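Local coordinates for protein phosphoribosylaminoimidazole-succinocarboxamide synthase (Ehrlichia chaffeensis str. Arkansas, PDB 3KRE) that catalyses the ATP-dependent joining of L-aspartate to the carboxylate of an aminoimidazole ribonucleotide, giving the succinocarboxamide intermediate SAICAR in de novo purine biosynthesis, at residues A[249-252]-A[253-257]; A[64-67]-A[68-72]; A[39-42]-A[43-46]. All blocks are in the same frame, centred on the assembly; numbering follows the deposited sequence.

Contact 1 of 3, residues A[249-252]-A[253-257]; sequences GYRE and VAHKL. With EDO (1,2-ethanediol), chain H.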
ATOM      1  N   GLY A 249     -15.496  -5.042  -6.351  1.00  5.72           N
ATOM      2  CA  GLY A 249     -15.047  -3.842  -5.611  1.00  5.71           C
ATOM      3  C   GLY A 249     -13.754  -3.316  -6.190  1.00  5.58           C
ATOM      4  O   GLY A 249     -13.627  -2.148  -6.466  1.00  6.68           O
ATOM      5  N   TYR A 250     -12.797  -4.202  -6.441  1.00  5.60           N
ATOM      6  CA  TYR A 250     -11.509  -3.778  -7.007  1.00  6.19           C
ATOM      7  C   TYR A 250     -11.727  -3.195  -8.404  1.00  6.07           C
ATOM      8  O   TYR A 250     -11.089  -2.208  -8.762  1.00  4.99           O
ATOM      9  CB  TYR A 250     -10.532  -4.940  -7.114  1.00  6.11           C
ATOM     10  CG  TYR A 250      -9.945  -5.446  -5.805  1.00  6.75           C
ATOM     11  CD1 TYR A 250      -8.587  -5.673  -5.691  1.00  7.37           C
ATOM     12  CD2 TYR A 250     -10.731  -5.660  -4.677  1.00 12.85           C
ATOM     13  CE1 TYR A 250      -8.016  -6.140  -4.495  1.00  8.47           C
ATOM     14  CE2 TYR A 250     -10.163  -6.127  -3.470  1.00 10.69           C
ATOM     15  CZ  TYR A 250      -8.815  -6.393  -3.410  1.00  8.95           C
ATOM     16  OH  TYR A 250      -8.266  -6.839  -2.230  1.00  6.45           O
ATOM     17  N   ARG A 251     -12.630  -3.792  -9.174  1.00  6.16           N
ATOM     18  CA  ARG A 251     -12.934  -3.279 -10.512  1.00  7.63           C
ATOM     19  C   ARG A 251     -13.628  -1.929 -10.465  1.00  7.13           C
ATOM     20  O   ARG A 251     -13.354  -1.045 -11.286  1.00  6.15           O
ATOM     21  CB  ARG A 251     -13.784  -4.251 -11.328  1.00  8.56           C
ATOM     22  CG  ARG A 251     -13.652  -4.019 -12.829  1.00 12.28           C
ATOM     23  CD  ARG A 251     -14.513  -4.979 -13.624  1.00 18.11           C
ATOM     24  NE  ARG A 251     -13.970  -6.341 -13.557  1.00 21.47           N
ATOM     25  CZ  ARG A 251     -14.564  -7.396 -13.008  1.00 24.68           C
ATOM     26  NH1 ARG A 251     -15.772  -7.308 -12.454  1.00 29.85           N
ATOM     27  NH2 ARG A 251     -13.948  -8.565 -13.037  1.00 23.04           N
ATOM     28  N   GLU A 252     -14.516  -1.737  -9.498  1.00  7.10           N
ATOM     29  CA  GLU A 252     -15.097  -0.405  -9.314  1.00  6.61           C
ATOM     30  C   GLU A 252     -14.029   0.669  -9.061  1.00  6.91           C
ATOM     31  O   GLU A 252     -14.093   1.782  -9.627  1.00  5.54           O
ATOM     32  CB  GLU A 252     -16.135  -0.445  -8.180  1.00  7.34           C
ATOM     33  CG  GLU A 252     -16.800   0.894  -7.821  1.00  8.55           C
ATOM     34  CD  GLU A 252     -18.056   0.773  -6.931  1.00 11.61           C
ATOM     35  OE1 GLU A 252     -18.683  -0.321  -6.880  1.00 15.20           O
ATOM     36  OE2 GLU A 252     -18.450   1.796  -6.326  1.00 10.12           O
ATOM     37  N   VAL A 253     -13.046   0.356  -8.214  1.00  6.16           N
ATOM     38  CA  VAL A 253     -11.978   1.312  -7.936  1.00  6.56           C
ATOM     39  C   VAL A 253     -11.237   1.591  -9.265  1.00  6.23           C
ATOM     40  O   VAL A 253     -10.998   2.762  -9.635  1.00  5.44           O
ATOM     41  CB  VAL A 253     -10.988   0.797  -6.877  1.00  6.99           C
ATOM     42  CG1 VAL A 253      -9.762   1.774  -6.724  1.00  4.40           C
ATOM     43  CG2 VAL A 253     -11.708   0.571  -5.542  1.00  5.53           C
ATOM     44  N   ALA A 254     -10.896   0.531  -9.990  1.00  6.15           N
ATOM     45  CA  ALA A 254     -10.198   0.718 -11.268  1.00  5.32           C
ATOM     46  C   ALA A 254     -10.989   1.547 -12.270  1.00  5.03           C
ATOM     47  O   ALA A 254     -10.438   2.422 -12.963  1.00  5.12           O
ATOM     48  CB  ALA A 254      -9.808  -0.603 -11.881  1.00  5.04           C
ATOM     49  N   HIS A 255     -12.275   1.271 -12.363  1.00  4.90           N
ATOM     50  CA  HIS A 255     -13.107   2.011 -13.284  1.00  4.94           C
ATOM     51  C   HIS A 255     -13.217   3.459 -12.946  1.00  5.65           C
ATOM     52  O   HIS A 255     -13.107   4.307 -13.825  1.00  7.33           O
ATOM     53  CB  HIS A 255     -14.494   1.409 -13.359  1.00  5.06           C
ATOM     54  CG  HIS A 255     -14.537   0.103 -14.067  1.00  6.13           C
ATOM     55  ND1 HIS A 255     -15.618  -0.744 -14.001  1.00  6.56           N
ATOM     56  CD2 HIS A 255     -13.631  -0.497 -14.878  1.00  9.07           C
ATOM     57  CE1 HIS A 255     -15.371  -1.820 -14.728  1.00  8.92           C
ATOM     58  NE2 HIS A 255     -14.177  -1.687 -15.283  1.00  9.13           N
ATOM     59  N   LYS A 256     -13.494   3.753 -11.676  1.00  6.69           N
ATOM     60  CA  LYS A 256     -13.629   5.146 -11.215  1.00  6.51           C
ATOM     61  C   LYS A 256     -12.336   5.933 -11.351  1.00  6.21           C
ATOM     62  O   LYS A 256     -12.368   7.127 -11.665  1.00  5.10           O
ATOM     63  CB  LYS A 256     -14.098   5.164  -9.771  1.00  6.23           C
ATOM     64  CG  LYS A 256     -15.556   4.772  -9.676  1.00  9.28           C
ATOM     65  CD  LYS A 256     -16.066   4.926  -8.268  1.00 12.83           C
ATOM     66  CE  LYS A 256     -17.506   5.415  -8.294  1.00 16.22           C
ATOM     67  NZ  LYS A 256     -17.689   6.350  -7.213  1.00 15.51           N
ATOM     68  N   LEU A 257     -11.193   5.270 -11.165  1.00  6.00           N
ATOM     69  CA  LEU A 257      -9.911   5.893 -11.393  1.00  6.44           C
ATOM     70  C   LEU A 257      -9.523   6.049 -12.882  1.00  7.93           C
ATOM     71  O   LEU A 257      -8.610   6.845 -13.203  1.00  7.59           O
ATOM     72  CB  LEU A 257      -8.810   5.116 -10.667  1.00  6.12           C
ATOM     73  CG  LEU A 257      -8.812   5.225  -9.146  1.00  5.87           C
ATOM     74  CD1 LEU A 257      -7.684   4.375  -8.575  1.00  4.95           C
ATOM     75  CD2 LEU A 257      -8.604   6.656  -8.686  1.00  6.65           C
TER
HETATM   76  C1  EDO H 304     -18.441  -2.963  -4.913  1.00 21.52           C
HETATM   77  O1  EDO H 304     -19.663  -2.215  -5.015  1.00 21.25           O
HETATM   78  C2  EDO H 304     -18.644  -4.470  -4.773  1.00 20.25           C
HETATM   79  O2  EDO H 304     -19.646  -4.909  -5.708  1.00 20.41           O

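Contact 2 of 3, residues A[64-67]-A[68-72]; sequences IHEK and GILNN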
ATOM      1  N   ILE A  64      -8.342 -15.021  -6.134  1.00  3.91           N
ATOM      2  CA  ILE A  64      -9.354 -14.104  -6.681  1.00  5.20           C
ATOM      3  C   ILE A  64      -8.910 -13.756  -8.105  1.00  4.37           C
ATOM      4  O   ILE A  64      -8.084 -12.849  -8.325  1.00  4.98           O
ATOM      5  CB  ILE A  64      -9.481 -12.796  -5.862  1.00  5.96           C
ATOM      6  CG1 ILE A  64      -9.640 -13.061  -4.363  1.00  8.97           C
ATOM      7  CG2 ILE A  64     -10.639 -11.863  -6.378  1.00  5.58           C
ATOM      8  CD1 ILE A  64     -10.809 -13.838  -4.005  1.00  7.78           C
ATOM      9  N   HIS A  65      -9.476 -14.442  -9.089  1.00  4.70           N
ATOM     10  CA  HIS A  65      -9.042 -14.259 -10.451  1.00  4.94           C
ATOM     11  C   HIS A  65      -9.135 -12.783 -10.834  1.00  6.01           C
ATOM     12  O   HIS A  65     -10.142 -12.116 -10.550  1.00  4.67           O
ATOM     13  CB  HIS A  65      -9.839 -15.092 -11.440  1.00  6.51           C
ATOM     14  CG  HIS A  65      -9.477 -14.815 -12.853  1.00  8.05           C
ATOM     15  ND1 HIS A  65      -8.210 -15.042 -13.335  1.00  9.09           N
ATOM     16  CD2 HIS A  65     -10.167 -14.228 -13.853  1.00  9.30           C
ATOM     17  CE1 HIS A  65      -8.153 -14.668 -14.601  1.00 11.42           C
ATOM     18  NE2 HIS A  65      -9.332 -14.188 -14.947  1.00 10.24           N
ATOM     19  N   GLU A  66      -8.057 -12.305 -11.452  1.00  5.42           N
ATOM     20  CA  GLU A  66      -7.907 -10.916 -11.931  1.00  7.87           C
ATOM     21  C   GLU A  66      -7.510  -9.864 -10.886  1.00  6.68           C
ATOM     22  O   GLU A  66      -7.210  -8.714 -11.272  1.00  6.56           O
ATOM     23  CB  GLU A  66      -9.179 -10.467 -12.654  1.00  9.58           C
ATOM     24  CG  GLU A  66      -8.976  -9.398 -13.632  1.00 14.45           C
ATOM     25  CD  GLU A  66     -10.254  -8.941 -14.325  1.00 22.36           C
ATOM     26  OE1 GLU A  66     -11.343  -9.527 -14.099  1.00 24.63           O
ATOM     27  OE2 GLU A  66     -10.138  -7.970 -15.107  1.00 26.63           O
ATOM     28  N   LYS A  67      -7.472 -10.224  -9.603  1.00  5.87           N
ATOM     29  CA  LYS A  67      -7.177  -9.242  -8.553  1.00  6.87           C
ATOM     30  C   LYS A  67      -5.805  -8.630  -8.785  1.00  5.53           C
ATOM     31  O   LYS A  67      -5.616  -7.423  -8.635  1.00  5.41           O
ATOM     32  CB  LYS A  67      -7.270  -9.896  -7.184  1.00  7.09           C
ATOM     33  CG  LYS A  67      -6.620  -9.200  -6.035  1.00 13.43           C
ATOM     34  CD  LYS A  67      -6.355 -10.209  -4.944  1.00 14.65           C
ATOM     35  CE  LYS A  67      -5.434  -9.677  -3.953  1.00 15.91           C
ATOM     36  NZ  LYS A  67      -4.009  -9.745  -4.320  1.00 10.97           N
ATOM     37  N   GLY A  68      -4.839  -9.440  -9.200  1.00  4.62           N
ATOM     38  CA  GLY A  68      -3.502  -8.898  -9.460  1.00  5.09           C
ATOM     39  C   GLY A  68      -3.402  -7.949 -10.617  1.00  4.70           C
ATOM     40  O   GLY A  68      -2.601  -7.009 -10.604  1.00  4.08           O
ATOM     41  N   ILE A  69      -4.173  -8.229 -11.661  1.00  5.19           N
ATOM     42  CA  ILE A  69      -4.218  -7.363 -12.805  1.00  5.48           C
ATOM     43  C   ILE A  69      -4.749  -6.004 -12.386  1.00  5.06           C
ATOM     44  O   ILE A  69      -4.172  -4.962 -12.701  1.00  4.99           O
ATOM     45  CB  ILE A  69      -5.073  -7.986 -13.933  1.00  5.03           C
ATOM     46  CG1 ILE A  69      -4.355  -9.238 -14.483  1.00  7.78           C
ATOM     47  CG2 ILE A  69      -5.354  -6.942 -15.043  1.00  5.88           C
ATOM     48  CD1 ILE A  69      -5.175 -10.060 -15.480  1.00  8.56           C
ATOM     49  N   LEU A  70      -5.862  -6.000 -11.665  1.00  4.71           N
ATOM     50  CA  LEU A  70      -6.427  -4.738 -11.235  1.00  5.09           C
ATOM     51  C   LEU A  70      -5.505  -3.985 -10.267  1.00  5.77           C
ATOM     52  O   LEU A  70      -5.336  -2.767 -10.388  1.00  4.97           O
ATOM     53  CB  LEU A  70      -7.824  -4.938 -10.636  1.00  5.86           C
ATOM     54  CG  LEU A  70      -8.871  -5.502 -11.571  1.00  5.47           C
ATOM     55  CD1 LEU A  70     -10.151  -5.739 -10.735  1.00  4.78           C
ATOM     56  CD2 LEU A  70      -9.117  -4.528 -12.747  1.00  5.71           C
ATOM     57  N   ASN A  71      -4.846  -4.710  -9.361  1.00  5.01           N
ATOM     58  CA  ASN A  71      -3.910  -4.091  -8.421  1.00  5.32           C
ATOM     59  C   ASN A  71      -2.695  -3.495  -9.143  1.00  5.37           C
ATOM     60  O   ASN A  71      -2.259  -2.370  -8.840  1.00  5.63           O
ATOM     61  CB  ASN A  71      -3.463  -5.089  -7.320  1.00  5.43           C
ATOM     62  CG  ASN A  71      -4.511  -5.302  -6.247  1.00  7.42           C
ATOM     63  OD1 ASN A  71      -4.341  -6.139  -5.340  1.00 11.94           O
ATOM     64  ND2 ASN A  71      -5.582  -4.584  -6.339  1.00  3.98           N
ATOM     65  N   ASN A  72      -2.203  -4.205 -10.156  1.00  5.21           N
ATOM     66  CA  ASN A  72      -1.134  -3.703 -10.998  1.00  5.73           C
ATOM     67  C   ASN A  72      -1.510  -2.369 -11.660  1.00  5.15           C
ATOM     68  O   ASN A  72      -0.776  -1.371 -11.577  1.00  5.62           O
ATOM     69  CB  ASN A  72      -0.778  -4.755 -12.049  1.00  5.45           C
ATOM     70  CG  ASN A  72       0.334  -4.321 -12.948  1.00  7.36           C
ATOM     71  OD1 ASN A  72       1.375  -3.808 -12.472  1.00  5.12           O
ATOM     72  ND2 ASN A  72       0.149  -4.513 -14.252  1.00  7.30           N
TER

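Contact 3 of 3, residues A[39-42]-A[43-46]; sequences TLNP and LEVI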
ATOM      1  N   THR A  39      15.674  -8.920 -13.699  1.00  9.06           N
ATOM      2  CA  THR A  39      15.840  -8.654 -15.125  1.00  9.36           C
ATOM      3  C   THR A  39      17.341  -8.691 -15.457  1.00 10.02           C
ATOM      4  O   THR A  39      18.168  -8.795 -14.566  1.00 10.32           O
ATOM      5  CB  THR A  39      15.259  -7.274 -15.523  1.00  9.18           C
ATOM      6  OG1 THR A  39      16.142  -6.213 -15.103  1.00  6.72           O
ATOM      7  CG2 THR A  39      13.839  -7.080 -14.934  1.00 10.60           C
ATOM      8  N   LEU A  40      17.693  -8.564 -16.731  1.00 10.67           N
ATOM      9  CA  LEU A  40      19.121  -8.479 -17.118  1.00 11.61           C
ATOM     10  C   LEU A  40      19.820  -7.233 -16.579  1.00 10.73           C
ATOM     11  O   LEU A  40      21.029  -7.222 -16.455  1.00 10.67           O
ATOM     12  CB  LEU A  40      19.284  -8.542 -18.655  1.00 12.56           C
ATOM     13  CG  LEU A  40      18.751  -9.835 -19.330  1.00 16.40           C
ATOM     14  CD1 LEU A  40      18.825  -9.728 -20.872  1.00 20.46           C
ATOM     15  CD2 LEU A  40      19.496 -11.095 -18.830  1.00 19.26           C
ATOM     16  N   ASN A  41      19.053  -6.187 -16.254  1.00 10.07           N
ATOM     17  CA  ASN A  41      19.561  -5.024 -15.554  1.00  9.19           C
ATOM     18  C   ASN A  41      19.536  -5.253 -14.041  1.00  9.35           C
ATOM     19  O   ASN A  41      18.453  -5.298 -13.463  1.00  9.15           O
ATOM     20  CB  ASN A  41      18.684  -3.803 -15.894  1.00  8.46           C
ATOM     21  CG  ASN A  41      19.237  -2.482 -15.358  1.00  8.55           C
ATOM     22  OD1 ASN A  41      19.869  -2.423 -14.300  1.00  6.70           O
ATOM     23  ND2 ASN A  41      18.976  -1.385 -16.096  1.00  7.63           N
ATOM     24  N   PRO A  42      20.714  -5.309 -13.382  1.00  8.80           N
ATOM     25  CA  PRO A  42      20.772  -5.594 -11.928  1.00  9.05           C
ATOM     26  C   PRO A  42      20.075  -4.567 -11.039  1.00  9.01           C
ATOM     27  O   PRO A  42      19.762  -4.848  -9.855  1.00 10.17           O
ATOM     28  CB  PRO A  42      22.278  -5.605 -11.649  1.00  9.28           C
ATOM     29  CG  PRO A  42      22.846  -4.745 -12.668  1.00  9.93           C
ATOM     30  CD  PRO A  42      22.063  -5.030 -13.907  1.00  9.67           C
ATOM     31  N   LEU A  43      19.781  -3.386 -11.588  1.00  8.62           N
ATOM     32  CA  LEU A  43      19.166  -2.331 -10.786  1.00  7.40           C
ATOM     33  C   LEU A  43      17.665  -2.145 -11.072  1.00  6.53           C
ATOM     34  O   LEU A  43      17.026  -1.236 -10.515  1.00  4.84           O
ATOM     35  CB  LEU A  43      19.900  -1.021 -11.028  1.00  8.78           C
ATOM     36  CG  LEU A  43      21.362  -0.990 -10.583  1.00 12.05           C
ATOM     37  CD1 LEU A  43      22.039   0.251 -11.212  1.00 17.71           C
ATOM     38  CD2 LEU A  43      21.406  -0.982  -9.046  1.00 17.37           C
ATOM     39  N   GLU A  44      17.117  -2.979 -11.944  1.00  4.73           N
ATOM     40  CA  GLU A  44      15.690  -2.959 -12.224  1.00  5.46           C
ATOM     41  C   GLU A  44      15.096  -4.343 -12.012  1.00  5.48           C
ATOM     42  O   GLU A  44      15.683  -5.357 -12.450  1.00  7.26           O
ATOM     43  CB  GLU A  44      15.469  -2.506 -13.661  1.00  5.70           C
ATOM     44  CG  GLU A  44      15.834  -1.083 -13.909  1.00  7.22           C
ATOM     45  CD  GLU A  44      15.700  -0.685 -15.380  1.00  9.41           C
ATOM     46  OE1 GLU A  44      15.496  -1.555 -16.286  1.00 10.20           O
ATOM     47  OE2 GLU A  44      15.849   0.520 -15.596  1.00 11.07           O
ATOM     48  N   VAL A  45      13.929  -4.397 -11.395  1.00  4.84           N
ATOM     49  CA  VAL A  45      13.225  -5.647 -11.165  1.00  4.78           C
ATOM     50  C   VAL A  45      11.779  -5.545 -11.627  1.00  5.75           C
ATOM     51  O   VAL A  45      11.272  -4.435 -11.876  1.00  3.88           O
ATOM     52  CB  VAL A  45      13.333  -6.089  -9.692  1.00  4.64           C
ATOM     53  CG1 VAL A  45      14.781  -6.478  -9.403  1.00  5.26           C
ATOM     54  CG2 VAL A  45      12.786  -5.026  -8.698  1.00  2.99           C
ATOM     55  N   ILE A  46      11.137  -6.704 -11.796  1.00  5.52           N
ATOM     56  CA  ILE A  46       9.738  -6.738 -12.225  1.00  6.88           C
ATOM     57  C   ILE A  46       8.888  -7.059 -11.024  1.00  6.78           C
ATOM     58  O   ILE A  46       9.134  -8.053 -10.326  1.00  6.94           O
ATOM     59  CB  ILE A  46       9.487  -7.780 -13.347  1.00  7.88           C
ATOM     60  CG1 ILE A  46      10.189  -7.361 -14.623  1.00 10.11           C
ATOM     61  CG2 ILE A  46       7.944  -8.024 -13.581  1.00  6.88           C
ATOM     62  CD1 ILE A  46      10.265  -8.444 -15.626  1.00 10.34           C
TER
HETATM   63  O   HOH W   1      17.343  -7.533 -11.808  1.00  7.07           O
HETATM   64  O   HOH W   2      15.205  -4.312 -16.968  1.00 11.62           O

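Contact 1 of 3, residues A[249-252]-A[253-257]
Four successive i to i+4 hydrogen bonds, from the amides of V253, A254, H255 and K256 to the carbonyls of G249, Y250, R251 and E252, make this stretch regular alpha-helix; H255 N to R251 O is shortest at 2.8 Å. R251 and H255, one turn apart, run alongside each other in the same direction. R251 turns its CG away from its own backbone N (chi1 -157°), which carries the methylene chain over the imidazole: CG lies 3.7 Å from the ring centroid and 30° off the normal, a CH-pi contact over the face, and CD follows at 3.5 Å from H255 CE1. R251 O also sits over a face of the ring, near its rim, 3.2 Å from H255 CG. Arginine suits this place because its long aliphatic part covers the ring, while beyond CD the chain leaves the imidazole and carries NH2 to a salt bridge with E66.

E252 and K256 also run side by side, CG of E252 4.1 Å from CD of K256, but their charged ends stay apart, E252 OE2 and K256 NZ being 4.7 Å distant. K256 NZ is instead hydrogen-bonded to V190 O, with D227 a long, weak ion partner. E252 OE1 accepts a 2.8 Å bond from O1 of an ethanediol, probably left from crystallisation, which K232 and N245 also hold.

On the buried face, V253 fits among I74, F187, L225 and L234, whereas Y250 packs its ring on K67, L70 and N71 and sends OH to D221. The helix is thus amphipathic, oily or aromatic where it meets the protein body and charged at its margin. The opposite charges of E252 and K256 probably attract through space, while the directed polar bonds of R251, Y250 and K256 tie the helix to the fold.

Contact 2 of 3, residues A[64-67]-A[68-72]
E66 O accepts the amide of L70 at 3.1 Å in a nearly straight bond (N-H...O 170°), and K67 O accepts that of N71 at 2.9 Å; with these two bonds the helix starts. Just ahead, a type II turn from I64 to K67 is closed by K67 N to I64 O at 3.0 Å. E66 holds the third position of that turn with the positive phi (81°) it requires, and is at the same time the N-cap residue. Its carboxylate does not do the capping. Instead D51 OD1 accepts the first-turn amide of G68, and OD2 that of E66 in the turn before; the acidic group probably also favours the positive end of the helix dipole.

The nonpolar contact is between aliphatic carbons: the extended E66 chain passes I69, CG to CB 4.2 Å. Other carbons pack against carbonyl oxygens of the first turn, L70 CG 3.6 Å from E66 O and N71 CB 3.4 Å from K67 O.

Charged contacts lead outward. E66 OE1 is held by its salt bridge to R251 of helix 246-257. K67, long enough to reach both the loop at D221 and strand 52-55 at E52, bends at its last torsion (chi4 -81°) and delivers NZ to a salt bridge with D221 and a hydrogen bond with E52 O, which satisfy a largely buried ammonium group.

On one side, L70, N71 and K67 face helix 246-257, with I247 also touching L70. On others, I64 and K67 meet I53 of strand 52-55, while N71 and N72 pack against F49 of strand 44-49.

Contact 3 of 3, residues A[39-42]-A[43-46]
T39 sets OG1 between its backbone N and carbonyl carbon (chi1 76°), while N41 swings CG opposite its own N (chi1 -172°); each thereby reaches across to residues that follow in the connection of a beta-hairpin, strand 34-38 to strand 44-49. The hairpin bends in a type I turn from N41 to E44, closed by E44 N to N41 O at 3.1 Å. P42, whose ring restricts phi, suits the second position, and N41 adds an Asx turn by accepting L43 N on OD1 at 2.9 Å. The other end of the N41 amide overlies the carboxylate of E44: the two planes are 24° apart and stacked, with ND2 3.4 Å from CD.

T39 OG1 donates to E44 O at 2.8 Å from well above the carbonyl plane, and weakly accepts N41 N, as in an ST turn. Threonine serves twice here, because its methyl CG2 meets I46 CG1 at 3.7 Å. Beyond the turn, V45 pairs with V102 of the neighbouring strand 99-107. One water links T39 N to E44 O; another bridges the two side chains, donating to T39 OG1 at 2.8 Å and to E44 OE1 at 2.9 Å.

Along the chain the order is contact 3, contact 2, contact 1, in series. Contacts 1 and 2 are neighbours, their centres 11 Å apart: helix 246-257, near the C-terminus, lies against the start of helix 67-84, and the salt bridge of R251 NH2 with E66 OE1, at 3.0 Å, joins them directly. Contact 3 stands apart at the tip of a hairpin, its centre about 23 Å from that of contact 2 and 30 Å from that of contact 1. It opens strand 44-49 of the large antiparallel sheet, and that strand runs from the hairpin to the start of helix 67-84. Early and late parts of the sequence thus meet within a single chain.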